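Local atomic coordinates of glutathione S-transferase (Rhodospirillum rubrum F11, PDB entry 4O7H), a protein that probably conjugates the thiol of glutathione to electrophilic substrates, as a dimeric enzyme built from a thioredoxin-like domain and an all-helical domain. Residues A[15-20]-A[204-209]; A[30-33]-A[37-40]; A[70-73]-A[78-81]; A[100-105]-A[138-143]; A[173-178]-A[215-220]. One frame throughout, in Å; residues are numbered along the deposited sequence.

Interaction 1: residues A[15-20]-A[204-209]; sequences KVRVAL and LTETIS
Arg-17 lies well inside helix 11-22, while its partner Glu-206 is the first residue after helix 201-205 to leave helical backbone angles. The 15-20 backbone keeps its regular helical bonds, such as Ala-19 N to Lys-15 O at 2.9 Å, whereas from Glu-206 onward the chain runs extended. The two backbones stay well apart, and this single pair of side chains spans the gap between them. Arg-17 and Glu-206 reach for each other from opposite directions, the glutamate chain extended beyond CG (chi2 178°), and meet in an end-on, two-nitrogen salt bridge. NH1 of Arg-17 donates to OE1 of Glu-206 at 2.8 Å, nearly straight at 169°, and NH2 of Arg-17 donates to OE2 of Glu-206 at 3.0 Å. The bridge joins the first helix of the thioredoxin-like domain to the C-terminal tail after helix 201-205. Both oxygens lie close to the guanidinium plane, but the carboxylate is twisted against it: OE1 is met from above its own plane, OE2 on the syn side. The third guanidinium nitrogen, NE, bonds to Tyr-27 OH, which helps fix the rotation of the group. Leu-4 and His-6 of strand 3-6 touch the Arg-17 side chain on its way out.

Interaction 2: residues A[30-33]-A[37-40]; sequences VIEE and RNES
Glu-32 and Asn-38 face each other across the short loop that leads from strand 28-31 into helix 39-44, and one side-chain hydrogen bond joins them. Asn-38 ND2 donates to Glu-32 OE2 at 3.1 Å, with a bend to 150° at the hydrogen. The oxygen is met on its syn side but out of the carboxylate plane, and that oxygen lies somewhat out of the plane of the Asn-38 amide; the two flat groups are turned 44° against each other. Glu-32 gets there by folding: CG stands anti to the backbone N (chi1 180°), then the chain bends at chi2, which swings the carboxylate toward the asparagine.

Apart from this bond, the closest approach is a van der Waals one, Asn-38 CB to Glu-32 OE2 at 3.3 Å.

The other end of the same amide serves a helix cap. Asn-38 is the N-cap residue of helix 39-44, and its OD1 accepts a weak bond from Ser-40 N at 3.0 Å, with Phe-41 N as a second, also weak, donor. The amide therefore offers its N-H to the strand end and its C=O to the first turn of the helix, which fixes which way round it sits.

Backbone pairing anchors the strand side. In the thioredoxin-like sheet, strand 28-31 lies parallel to strand 3-6; Val-30 bonds to Leu-4 and His-6, and Glu-32, just past the strand, still pairs with His-6.

Interaction 3: residues A[70-73]-A[78-81]; sequences YLEE and PSLL
The connection between the thioredoxin-like domain and the helical domain is held here by Glu-72, whose carboxylate on helix 64-74 takes up backbone N-H groups of the loop 78-81. The firm bond is Leu-80 N to Glu-72 OE1, 2.9 Å long and practically straight at 178°, arriving on the syn side of the oxygen and a little out of the carboxylate plane. Leu-81 N makes a weak bond to Glu-72 OE2 at 3.3 Å, less certain because that oxygen is modelled too close to Ser-79 OG.

The side chain starts with CG anti to the backbone N (chi1 -173°) and then bends at chi2, which turns the acid end onto the loop. Its aliphatic part is in use as well: Leu-81 CD1 packs against Glu-72 CG at 3.6 Å, the two chains crossing at a slant. OE1 has a second partner in the ammonium group of Lys-23, which also bonds to Pro-78 O, so one lysine joins acid and loop; the positive charge would probably help keep the carboxylate ionised.

Within the loop, Ser-79 OG, its place equally unsure, accepts from Leu-81 N at 3.2 Å and from Gly-82 N. The peptide bond before Pro-78 is cis. Beyond the contact, Glu-73 forms salt bridges with Arg-88 and Arg-92 of the second subunit. The loop gripped by Glu-72, which contains an ST turn at Ser-79, belongs to the interdomain linker of the glutathione transferase fold.

Interaction 4: residues A[100-105]-A[138-143]; sequences RKFNRE and HTHLRY
His-140 reaches from helix 127-150 to helix 85-119 and is gripped there by Glu-105, Phe-102 and Lys-101. The two segments are near-antiparallel neighbours in the helical domain, their directions 151° apart and their axes 11.0 Å apart at the closest.

In the first shell, His-140 NE2 donates to Glu-105 OE1 at 2.8 Å, close to the ring plane; the oxygen is met on its anti side, from out of the carboxylate plane. Phe-102 covers one face of the imidazole in an edge-to-face pair, planes at 72°, with CD2 of Phe-102 only 3.4 Å from CG of His-140. The backbone joins in through a CH-pi contact from Phe-102 CA, 4.0 Å from the His-140 ring centroid. At the ring's edge, Lys-101 CG comes within 3.8 Å of His-140 CE1.

Further out, Lys-101 NZ forms a salt bridge with Glu-105 OE2 on its syn side, so each oxygen of the acid has its own partner. The chain of Lys-101 runs extended until a bend at its last torsion (chi4 70°) brings NZ onto the acid. His-140 ND1 bonds to Trp-97 NE1, so both ring nitrogens are engaged, consistent with a neutral ring protonated at NE2. With an alanine at His-140, Glu-105 OE1 and the Trp-97 indole N-H would probably lose this mate and a gap would open beside Phe-102. The Phe-102 ring also touches Leu-170 and Ile-173 of helix 161-175, while its CB lies over the imidazole, 3.9 Å from His-140 ND1.

Interaction 5: residues A[173-178]-A[215-220]; sequences IDYAGD and RHYADL
Unusually, the carboxylate of Asp-174 holds the C-terminal tail in two ways at once, directly through His-216 and through a water to the backbone of Tyr-217. Asp-174 sits in the last turn of helix 161-175, a helix of the all-helical domain, which closes in a Schellman motif at Gly-177, with Asp-178 N bonded back to Ile-173 O. The opposing residues form a type I beta turn from His-216 to Asp-219.

His-216 NE2 donates to Asp-174 OD1 at 2.8 Å, nearly straight at 170°. The oxygen lies close to the imidazole plane, but the histidine meets the carboxylate on its syn side and tilted out of its plane. His-216 CG lies between backbone N and carbonyl carbon (chi1 71°), which folds the ring back toward the helix. OD1 also accepts from Trp-181 NE1. An asparagine here removes the negative charge, so His-216 would probably be held less firmly, and if the amide nitrogen took the place of OD2 the water would be likely to lose its acceptor.

Beside the polar grip, Tyr-175 points its edge at the face of Tyr-217, planes at 77° and ring centres 5.1 Å apart. Each hydroxyl has partners beyond the pair: Tyr-217 OH bonds to Leu-203 O and Arg-14, Tyr-175 OH to Ile-211 O and Ile-208 N. The water donates to Asp-174 OD2 at 2.8 Å and to Tyr-217 O at 3.1 Å.

From the N terminus, interaction 1 opens in helix 11-22 and closes only after helix 201-205, so interactions 2, 3 and 4 all fall within its span. Interaction 2 closes a short loop inside the thioredoxin-like domain, interaction 3 one at its junction with the helical domain, and interaction 4 a longer one between two helices of that domain; these three follow in series. Interaction 5 ties the end of helix 161-175 to the C-terminal tail; it opens before 204-209 and closes after it, thus crossing interaction 1, which it touches. Ala-19 packs on Leu-80 between interactions 1 and 3, Phe-102 on Ile-173 between 4 and 5. Interactions 3 and 4 also reach the second subunit.

Interaction 1: residues A[15-20]-A[204-209]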
# COMPACT_ATOMS: atom_id res chain seq x y z
N LYS A 15 -11.95 6.49 2.92
CA LYS A 15 -11.48 5.99 4.21
C LYS A 15 -11.07 7.09 5.17
O LYS A 15 -11.41 7.07 6.35
CB LYS A 15 -10.35 4.96 4.05
CG LYS A 15 -9.56 4.81 5.36
CD LYS A 15 -8.76 3.58 5.40
CE LYS A 15 -7.70 3.55 4.38
NZ LYS A 15 -6.95 2.30 4.61
N VAL A 16 -10.32 8.08 4.69
CA VAL A 16 -9.90 9.16 5.55
C VAL A 16 -11.10 10.00 6.04
O VAL A 16 -11.17 10.37 7.21
CB VAL A 16 -8.82 10.01 4.87
CG1 VAL A 16 -8.46 11.22 5.73
CG2 VAL A 16 -7.51 9.21 4.67
N ARG A 17 -12.08 10.23 5.18
CA ARG A 17 -13.25 10.94 5.57
C ARG A 17 -13.97 10.20 6.72
O ARG A 17 -14.40 10.81 7.70
CB ARG A 17 -14.26 11.11 4.43
CG ARG A 17 -13.78 12.01 3.31
CD ARG A 17 -14.90 12.25 2.34
NE ARG A 17 -15.83 13.25 2.89
CZ ARG A 17 -16.91 13.67 2.22
NH1 ARG A 17 -17.20 13.15 1.04
NH2 ARG A 17 -17.66 14.66 2.71
N VAL A 18 -14.15 8.90 6.57
CA VAL A 18 -14.77 8.08 7.63
C VAL A 18 -13.94 8.14 8.90
O VAL A 18 -14.50 8.31 10.03
CB VAL A 18 -15.05 6.66 7.15
CG1 VAL A 18 -15.57 5.79 8.33
CG2 VAL A 18 -16.00 6.65 5.95
N ALA A 19 -12.62 8.03 8.78
CA ALA A 19 -11.72 8.08 9.95
C ALA A 19 -11.81 9.42 10.70
O ALA A 19 -11.88 9.46 11.92
CB ALA A 19 -10.29 7.80 9.50
N LEU A 20 -11.79 10.53 9.97
CA LEU A 20 -11.87 11.83 10.56
C LEU A 20 -13.17 11.94 11.40
O LEU A 20 -13.16 12.43 12.54
CB LEU A 20 -11.86 12.88 9.45
CG LEU A 20 -10.46 13.14 8.85
CD1 LEU A 20 -10.64 13.92 7.55
CD2 LEU A 20 -9.54 13.87 9.81
N LEU A 204 -22.85 8.16 1.61
CA LEU A 204 -24.17 7.71 1.14
C LEU A 204 -24.93 8.79 0.45
O LEU A 204 -25.69 8.48 -0.49
CB LEU A 204 -25.02 7.12 2.26
CG LEU A 204 -24.36 5.94 2.97
CD1 LEU A 204 -25.38 5.40 3.97
CD2 LEU A 204 -23.92 4.87 2.00
N THR A 205 -24.78 10.02 0.88
CA THR A 205 -25.62 11.11 0.33
C THR A 205 -25.04 11.86 -0.84
O THR A 205 -25.75 12.43 -1.66
CB THR A 205 -26.00 12.10 1.44
OG1 THR A 205 -24.84 12.71 1.99
CG2 THR A 205 -26.71 11.39 2.58
N GLU A 206 -23.72 11.90 -0.94
CA GLU A 206 -23.08 12.62 -2.03
C GLU A 206 -23.09 11.77 -3.31
O GLU A 206 -23.19 10.54 -3.29
CB GLU A 206 -21.64 13.05 -1.59
CG GLU A 206 -21.64 14.01 -0.42
CD GLU A 206 -20.23 14.40 0.06
OE1 GLU A 206 -19.26 14.07 -0.66
OE2 GLU A 206 -20.17 15.03 1.13
N THR A 207 -23.04 12.44 -4.46
CA THR A 207 -23.03 11.76 -5.74
C THR A 207 -21.82 12.20 -6.55
O THR A 207 -21.20 13.21 -6.28
CB THR A 207 -24.29 12.09 -6.55
OG1 THR A 207 -24.39 13.52 -6.67
CG2 THR A 207 -25.56 11.54 -5.87
N ILE A 208 -21.50 11.38 -7.54
CA ILE A 208 -20.45 11.66 -8.45
C ILE A 208 -21.13 11.75 -9.83
O ILE A 208 -21.52 10.73 -10.41
CB ILE A 208 -19.40 10.55 -8.39
CG1 ILE A 208 -18.81 10.48 -6.98
CG2 ILE A 208 -18.32 10.81 -9.42
CD1 ILE A 208 -18.88 9.12 -6.37
N SER A 209 -21.25 12.97 -10.34
CA SER A 209 -21.85 13.19 -11.65
C SER A 209 -21.02 12.52 -12.74
O SER A 209 -19.79 12.55 -12.70
CB SER A 209 -21.95 14.70 -11.89
OG SER A 209 -22.44 14.95 -13.20

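Interaction 2: residues A[30-33]-A[37-40]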
# COMPACT_ATOMS: atom_id res chain seq x y z
N VAL A 30 -12.63 19.28 0.43
CA VAL A 30 -12.32 20.00 -0.80
C VAL A 30 -12.09 19.03 -1.96
O VAL A 30 -11.20 18.18 -1.89
CB VAL A 30 -11.09 20.88 -0.62
CG1 VAL A 30 -10.78 21.66 -1.90
CG2 VAL A 30 -11.28 21.81 0.56
N ILE A 31 -12.90 19.11 -2.99
CA ILE A 31 -12.77 18.23 -4.12
C ILE A 31 -11.58 18.62 -4.99
O ILE A 31 -11.41 19.80 -5.34
CB ILE A 31 -14.04 18.23 -5.01
CG1 ILE A 31 -15.23 17.78 -4.15
CG2 ILE A 31 -13.83 17.37 -6.24
CD1 ILE A 31 -16.64 18.03 -4.70
N GLU A 32 -10.77 17.63 -5.30
CA GLU A 32 -9.78 17.74 -6.36
C GLU A 32 -9.99 16.62 -7.36
O GLU A 32 -9.91 15.43 -7.02
CB GLU A 32 -8.35 17.67 -5.83
CG GLU A 32 -7.28 17.79 -6.93
CD GLU A 32 -7.15 19.19 -7.54
OE1 GLU A 32 -7.64 20.16 -6.94
OE2 GLU A 32 -6.60 19.32 -8.69
N GLU A 33 -10.27 16.99 -8.61
CA GLU A 33 -10.37 16.03 -9.68
C GLU A 33 -8.99 15.76 -10.26
O GLU A 33 -8.50 16.52 -11.10
CB GLU A 33 -11.34 16.58 -10.75
CG GLU A 33 -12.70 16.95 -10.14
CD GLU A 33 -13.75 17.40 -11.18
OE1 GLU A 33 -13.41 18.17 -12.09
OE2 GLU A 33 -14.93 16.99 -11.04
N ARG A 37 -5.07 17.86 -14.70
CA ARG A 37 -3.77 18.33 -14.21
C ARG A 37 -3.91 19.72 -13.57
O ARG A 37 -4.63 20.58 -14.05
CB ARG A 37 -2.73 18.32 -15.35
N ASN A 38 -3.27 19.89 -12.41
CA ASN A 38 -3.36 21.13 -11.64
C ASN A 38 -2.00 21.32 -10.97
O ASN A 38 -1.64 20.60 -10.02
CB ASN A 38 -4.47 21.05 -10.60
CG ASN A 38 -4.49 22.21 -9.62
OD1 ASN A 38 -3.65 23.10 -9.63
ND2 ASN A 38 -5.47 22.18 -8.73
N GLU A 39 -1.20 22.23 -11.52
CA GLU A 39 0.17 22.33 -11.07
C GLU A 39 0.23 22.72 -9.61
O GLU A 39 1.17 22.36 -8.94
CB GLU A 39 0.99 23.34 -11.92
CG GLU A 39 1.16 22.94 -13.38
CD GLU A 39 2.37 22.05 -13.67
OE1 GLU A 39 2.98 21.46 -12.75
OE2 GLU A 39 2.74 21.95 -14.87
N SER A 40 -0.73 23.48 -9.11
CA SER A 40 -0.70 23.88 -7.70
C SER A 40 -0.93 22.64 -6.79
O SER A 40 -0.33 22.52 -5.71
CB SER A 40 -1.72 24.97 -7.39
OG SER A 40 -1.33 26.19 -8.04

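Interaction 3: residues A[70-73]-A[78-81]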
# COMPACT_ATOMS: atom_id res chain seq x y z
N TYR A 70 -0.86 8.93 11.01
CA TYR A 70 -0.73 10.26 11.60
C TYR A 70 -1.93 10.52 12.49
O TYR A 70 -1.77 11.01 13.64
CB TYR A 70 -0.67 11.30 10.49
CG TYR A 70 -0.83 12.72 10.99
CD1 TYR A 70 0.26 13.44 11.47
CD2 TYR A 70 -2.07 13.33 10.96
CE1 TYR A 70 0.11 14.78 11.91
CE2 TYR A 70 -2.21 14.66 11.41
CZ TYR A 70 -1.15 15.35 11.90
OH TYR A 70 -1.30 16.67 12.37
N LEU A 71 -3.13 10.24 12.03
CA LEU A 71 -4.33 10.50 12.87
C LEU A 71 -4.28 9.72 14.18
O LEU A 71 -4.67 10.25 15.24
CB LEU A 71 -5.64 10.25 12.14
CG LEU A 71 -5.95 11.13 10.95
CD1 LEU A 71 -7.21 10.62 10.28
CD2 LEU A 71 -6.03 12.62 11.35
N GLU A 72 -3.78 8.48 14.14
CA GLU A 72 -3.75 7.67 15.35
C GLU A 72 -2.66 8.20 16.30
O GLU A 72 -2.79 8.09 17.53
CB GLU A 72 -3.54 6.19 14.98
CG GLU A 72 -3.66 5.21 16.15
CD GLU A 72 -5.07 4.81 16.50
OE1 GLU A 72 -6.07 5.34 15.94
OE2 GLU A 72 -5.17 3.89 17.39
N GLU A 73 -1.62 8.79 15.76
CA GLU A 73 -0.51 9.35 16.57
C GLU A 73 -0.93 10.64 17.24
O GLU A 73 -0.61 10.89 18.43
CB GLU A 73 0.74 9.58 15.71
CG GLU A 73 1.44 8.29 15.33
CD GLU A 73 2.52 8.46 14.29
OE1 GLU A 73 2.96 9.60 14.03
OE2 GLU A 73 2.96 7.40 13.78
N PRO A 78 -10.85 8.29 19.73
CA PRO A 78 -11.01 6.82 19.86
C PRO A 78 -10.00 6.13 18.93
O PRO A 78 -9.73 6.64 17.85
CB PRO A 78 -12.40 6.56 19.38
CG PRO A 78 -12.67 7.67 18.45
CD PRO A 78 -12.00 8.85 19.01
N SER A 79 -9.46 5.01 19.35
CA SER A 79 -8.39 4.34 18.53
C SER A 79 -9.02 3.59 17.36
O SER A 79 -10.05 2.93 17.52
CB SER A 79 -7.63 3.32 19.39
OG SER A 79 -6.64 2.65 18.61
N LEU A 80 -8.40 3.63 16.18
CA LEU A 80 -8.82 2.86 15.06
C LEU A 80 -7.80 1.75 14.73
O LEU A 80 -7.93 1.06 13.75
CB LEU A 80 -9.08 3.76 13.89
CG LEU A 80 -10.29 4.70 14.08
CD1 LEU A 80 -10.36 5.69 12.92
CD2 LEU A 80 -11.59 3.95 14.18
N LEU A 81 -6.77 1.62 15.57
CA LEU A 81 -5.82 0.50 15.44
C LEU A 81 -5.90 -0.52 16.56
O LEU A 81 -5.58 -1.68 16.35
CB LEU A 81 -4.41 1.03 15.40
CG LEU A 81 -3.93 1.61 14.06
CD1 LEU A 81 -2.61 2.36 14.30
CD2 LEU A 81 -3.82 0.57 12.98

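Interaction 4: residues A[100-105]-A[138-143]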
# COMPACT_ATOMS: atom_id res chain seq x y z
N ARG A 100 -4.57 -3.49 -1.15
CA ARG A 100 -3.82 -4.18 -2.22
C ARG A 100 -4.68 -5.19 -2.97
O ARG A 100 -4.87 -5.04 -4.18
CB ARG A 100 -2.54 -4.89 -1.66
CG ARG A 100 -1.81 -5.76 -2.67
CD ARG A 100 -0.37 -6.20 -2.22
NE ARG A 100 -0.46 -6.89 -0.94
CZ ARG A 100 0.05 -6.48 0.21
NH1 ARG A 100 0.75 -5.35 0.27
NH2 ARG A 100 -0.18 -7.16 1.30
N LYS A 101 -5.03 -6.29 -2.32
CA LYS A 101 -5.64 -7.45 -2.99
C LYS A 101 -7.06 -7.10 -3.50
O LYS A 101 -7.38 -7.29 -4.68
CB LYS A 101 -5.65 -8.70 -2.12
CG LYS A 101 -6.07 -9.94 -2.84
CD LYS A 101 -6.15 -11.14 -1.93
CE LYS A 101 -6.90 -12.31 -2.54
NZ LYS A 101 -6.15 -12.95 -3.67
N PHE A 102 -7.94 -6.65 -2.61
CA PHE A 102 -9.27 -6.28 -3.06
C PHE A 102 -9.18 -5.17 -4.08
O PHE A 102 -9.87 -5.18 -5.12
CB PHE A 102 -10.15 -5.86 -1.86
CG PHE A 102 -11.60 -5.60 -2.20
CD1 PHE A 102 -11.99 -4.46 -2.84
CD2 PHE A 102 -12.56 -6.48 -1.79
CE1 PHE A 102 -13.32 -4.24 -3.13
CE2 PHE A 102 -13.89 -6.26 -2.04
CZ PHE A 102 -14.27 -5.13 -2.72
N ASN A 103 -8.32 -4.18 -3.81
CA ASN A 103 -8.18 -3.04 -4.68
C ASN A 103 -7.79 -3.47 -6.10
O ASN A 103 -8.35 -2.95 -7.07
CB ASN A 103 -7.17 -2.06 -4.13
CG ASN A 103 -7.04 -0.82 -4.98
OD1 ASN A 103 -8.00 -0.09 -5.17
ND2 ASN A 103 -5.85 -0.63 -5.59
N ARG A 104 -6.82 -4.37 -6.21
CA ARG A 104 -6.33 -4.78 -7.53
C ARG A 104 -7.32 -5.67 -8.25
O ARG A 104 -7.42 -5.58 -9.49
CB ARG A 104 -4.93 -5.46 -7.41
CG ARG A 104 -3.86 -4.46 -7.02
CD ARG A 104 -3.50 -3.38 -8.08
NE ARG A 104 -2.87 -3.95 -9.28
CZ ARG A 104 -1.57 -4.24 -9.39
NH1 ARG A 104 -0.74 -3.98 -8.40
NH2 ARG A 104 -1.11 -4.79 -10.51
N GLU A 105 -8.02 -6.52 -7.52
CA GLU A 105 -8.86 -7.55 -8.09
C GLU A 105 -10.28 -7.06 -8.39
O GLU A 105 -10.98 -7.66 -9.22
CB GLU A 105 -8.95 -8.75 -7.15
CG GLU A 105 -7.62 -9.50 -7.01
CD GLU A 105 -7.62 -10.69 -6.05
OE1 GLU A 105 -8.62 -10.99 -5.37
OE2 GLU A 105 -6.58 -11.40 -5.98
N HIS A 138 -16.83 -11.96 -5.08
CA HIS A 138 -17.34 -13.07 -4.29
C HIS A 138 -16.32 -13.66 -3.27
O HIS A 138 -16.67 -13.96 -2.15
CB HIS A 138 -17.81 -14.19 -5.21
CG HIS A 138 -19.11 -13.91 -5.89
ND1 HIS A 138 -20.33 -14.16 -5.31
CD2 HIS A 138 -19.37 -13.39 -7.11
CE1 HIS A 138 -21.29 -13.81 -6.14
NE2 HIS A 138 -20.73 -13.34 -7.24
N THR A 139 -15.08 -13.86 -3.69
CA THR A 139 -14.05 -14.45 -2.82
C THR A 139 -13.82 -13.57 -1.61
O THR A 139 -13.69 -14.04 -0.48
CB THR A 139 -12.73 -14.60 -3.59
OG1 THR A 139 -12.99 -15.22 -4.87
CG2 THR A 139 -11.76 -15.40 -2.81
N HIS A 140 -13.80 -12.26 -1.87
CA HIS A 140 -13.65 -11.29 -0.77
C HIS A 140 -14.81 -11.24 0.19
O HIS A 140 -14.61 -11.10 1.41
CB HIS A 140 -13.34 -9.92 -1.32
CG HIS A 140 -12.01 -9.87 -1.96
ND1 HIS A 140 -10.85 -9.65 -1.24
CD2 HIS A 140 -11.63 -10.08 -3.24
CE1 HIS A 140 -9.81 -9.74 -2.06
NE2 HIS A 140 -10.25 -10.03 -3.27
N LEU A 141 -16.03 -11.27 -0.36
CA LEU A 141 -17.19 -11.34 0.48
C LEU A 141 -17.26 -12.61 1.31
O LEU A 141 -17.68 -12.54 2.45
CB LEU A 141 -18.47 -11.16 -0.30
CG LEU A 141 -18.66 -9.74 -0.82
CD1 LEU A 141 -19.66 -9.73 -1.97
CD2 LEU A 141 -19.07 -8.75 0.27
N ARG A 142 -16.82 -13.74 0.76
CA ARG A 142 -16.78 -14.98 1.54
C ARG A 142 -15.81 -14.85 2.72
O ARG A 142 -16.07 -15.34 3.84
CB ARG A 142 -16.39 -16.20 0.67
CG ARG A 142 -17.44 -16.64 -0.32
CD ARG A 142 -17.23 -18.10 -0.79
NE ARG A 142 -15.97 -18.26 -1.50
CZ ARG A 142 -15.81 -17.98 -2.79
NH1 ARG A 142 -16.82 -17.53 -3.51
NH2 ARG A 142 -14.61 -18.14 -3.34
N TYR A 143 -14.68 -14.17 2.48
CA TYR A 143 -13.70 -13.97 3.53
C TYR A 143 -14.21 -13.06 4.63
O TYR A 143 -14.03 -13.30 5.80
CB TYR A 143 -12.39 -13.43 2.93
CG TYR A 143 -11.25 -13.37 3.87
CD1 TYR A 143 -10.98 -14.41 4.74
CD2 TYR A 143 -10.43 -12.25 3.91
CE1 TYR A 143 -9.90 -14.35 5.61
CE2 TYR A 143 -9.35 -12.19 4.76
CZ TYR A 143 -9.09 -13.24 5.61
OH TYR A 143 -8.08 -13.19 6.51

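Interaction 5: residues A[173-178]-A[215-220]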
# COMPACT_ATOMS: atom_id res chain seq x y z
N ILE A 173 -17.92 -0.22 -5.02
CA ILE A 173 -18.50 -1.33 -5.79
C ILE A 173 -20.01 -1.22 -5.75
O ILE A 173 -20.68 -1.43 -6.76
CB ILE A 173 -18.04 -2.72 -5.29
CG1 ILE A 173 -16.50 -2.78 -5.10
CG2 ILE A 173 -18.47 -3.80 -6.28
CD1 ILE A 173 -15.69 -2.09 -6.19
N ASP A 174 -20.53 -0.79 -4.62
CA ASP A 174 -21.99 -0.67 -4.46
C ASP A 174 -22.51 0.51 -5.25
O ASP A 174 -23.58 0.41 -5.86
CB ASP A 174 -22.34 -0.57 -2.98
CG ASP A 174 -23.76 -0.95 -2.66
OD1 ASP A 174 -24.24 -1.92 -3.21
OD2 ASP A 174 -24.37 -0.30 -1.75
N TYR A 175 -21.78 1.62 -5.28
CA TYR A 175 -22.15 2.76 -6.11
C TYR A 175 -22.29 2.35 -7.60
O TYR A 175 -23.20 2.84 -8.31
CB TYR A 175 -21.12 3.89 -5.92
CG TYR A 175 -21.61 5.22 -6.40
CD1 TYR A 175 -21.68 5.51 -7.74
CD2 TYR A 175 -22.00 6.18 -5.48
CE1 TYR A 175 -22.14 6.75 -8.16
CE2 TYR A 175 -22.48 7.42 -5.89
CZ TYR A 175 -22.55 7.68 -7.25
OH TYR A 175 -23.01 8.92 -7.67
N ALA A 176 -21.44 1.42 -8.05
CA ALA A 176 -21.48 0.87 -9.39
C ALA A 176 -22.54 -0.20 -9.58
O ALA A 176 -22.75 -0.66 -10.71
CB ALA A 176 -20.11 0.32 -9.78
N GLY A 177 -23.15 -0.64 -8.49
CA GLY A 177 -24.22 -1.65 -8.53
C GLY A 177 -23.73 -3.08 -8.68
O GLY A 177 -24.50 -3.98 -9.04
N ASP A 178 -22.48 -3.38 -8.34
CA ASP A 178 -21.90 -4.66 -8.62
C ASP A 178 -21.63 -5.58 -7.40
O ASP A 178 -20.88 -6.55 -7.54
CB ASP A 178 -20.59 -4.44 -9.41
CG ASP A 178 -20.85 -4.03 -10.86
OD1 ASP A 178 -21.76 -4.65 -11.46
OD2 ASP A 178 -20.20 -3.08 -11.35
N ARG A 215 -30.68 2.28 -6.44
CA ARG A 215 -31.73 2.75 -5.57
C ARG A 215 -31.52 2.33 -4.10
O ARG A 215 -31.96 3.03 -3.22
CB ARG A 215 -33.10 2.28 -6.09
CG ARG A 215 -33.40 0.78 -6.08
CD ARG A 215 -34.75 0.49 -6.76
NE ARG A 215 -35.83 1.14 -6.04
CZ ARG A 215 -36.49 2.28 -6.39
NH1 ARG A 215 -36.27 2.93 -7.49
NH2 ARG A 215 -37.40 2.80 -5.55
N HIS A 216 -30.82 1.23 -3.85
CA HIS A 216 -30.58 0.74 -2.48
C HIS A 216 -29.34 1.34 -1.83
O HIS A 216 -29.04 1.11 -0.66
CB HIS A 216 -30.40 -0.76 -2.50
CG HIS A 216 -29.10 -1.16 -3.11
ND1 HIS A 216 -28.95 -1.44 -4.45
CD2 HIS A 216 -27.87 -1.35 -2.55
CE1 HIS A 216 -27.70 -1.77 -4.70
NE2 HIS A 216 -27.02 -1.70 -3.57
N TYR A 217 -28.55 2.08 -2.62
CA TYR A 217 -27.23 2.55 -2.14
C TYR A 217 -27.30 3.31 -0.83
O TYR A 217 -26.50 3.06 0.09
CB TYR A 217 -26.58 3.41 -3.25
CG TYR A 217 -25.24 3.98 -2.88
CD1 TYR A 217 -24.10 3.18 -2.84
CD2 TYR A 217 -25.14 5.29 -2.50
CE1 TYR A 217 -22.87 3.72 -2.49
CE2 TYR A 217 -23.93 5.83 -2.18
CZ TYR A 217 -22.82 5.05 -2.17
OH TYR A 217 -21.59 5.58 -1.74
N ALA A 218 -28.23 4.24 -0.69
CA ALA A 218 -28.38 5.00 0.54
C ALA A 218 -29.41 4.40 1.50
O ALA A 218 -29.77 5.04 2.47
CB ALA A 218 -28.70 6.46 0.21
N ASP A 219 -29.89 3.21 1.23
CA ASP A 219 -30.87 2.56 2.13
C ASP A 219 -30.16 1.87 3.30
O ASP A 219 -29.45 0.88 3.09
CB ASP A 219 -31.67 1.54 1.33
CG ASP A 219 -32.85 0.97 2.11
OD1 ASP A 219 -33.05 1.36 3.28
OD2 ASP A 219 -33.55 0.08 1.55
N LEU A 220 -30.40 2.32 4.52
CA LEU A 220 -29.80 1.68 5.67
C LEU A 220 -30.37 0.28 5.88
O LEU A 220 -29.71 -0.63 6.44
CB LEU A 220 -29.95 2.57 6.90
CG LEU A 220 -29.38 3.97 6.85
CD1 LEU A 220 -29.34 4.59 8.25
CD2 LEU A 220 -27.96 3.95 6.29
O HOH W 1 -23.75 1.59 0.16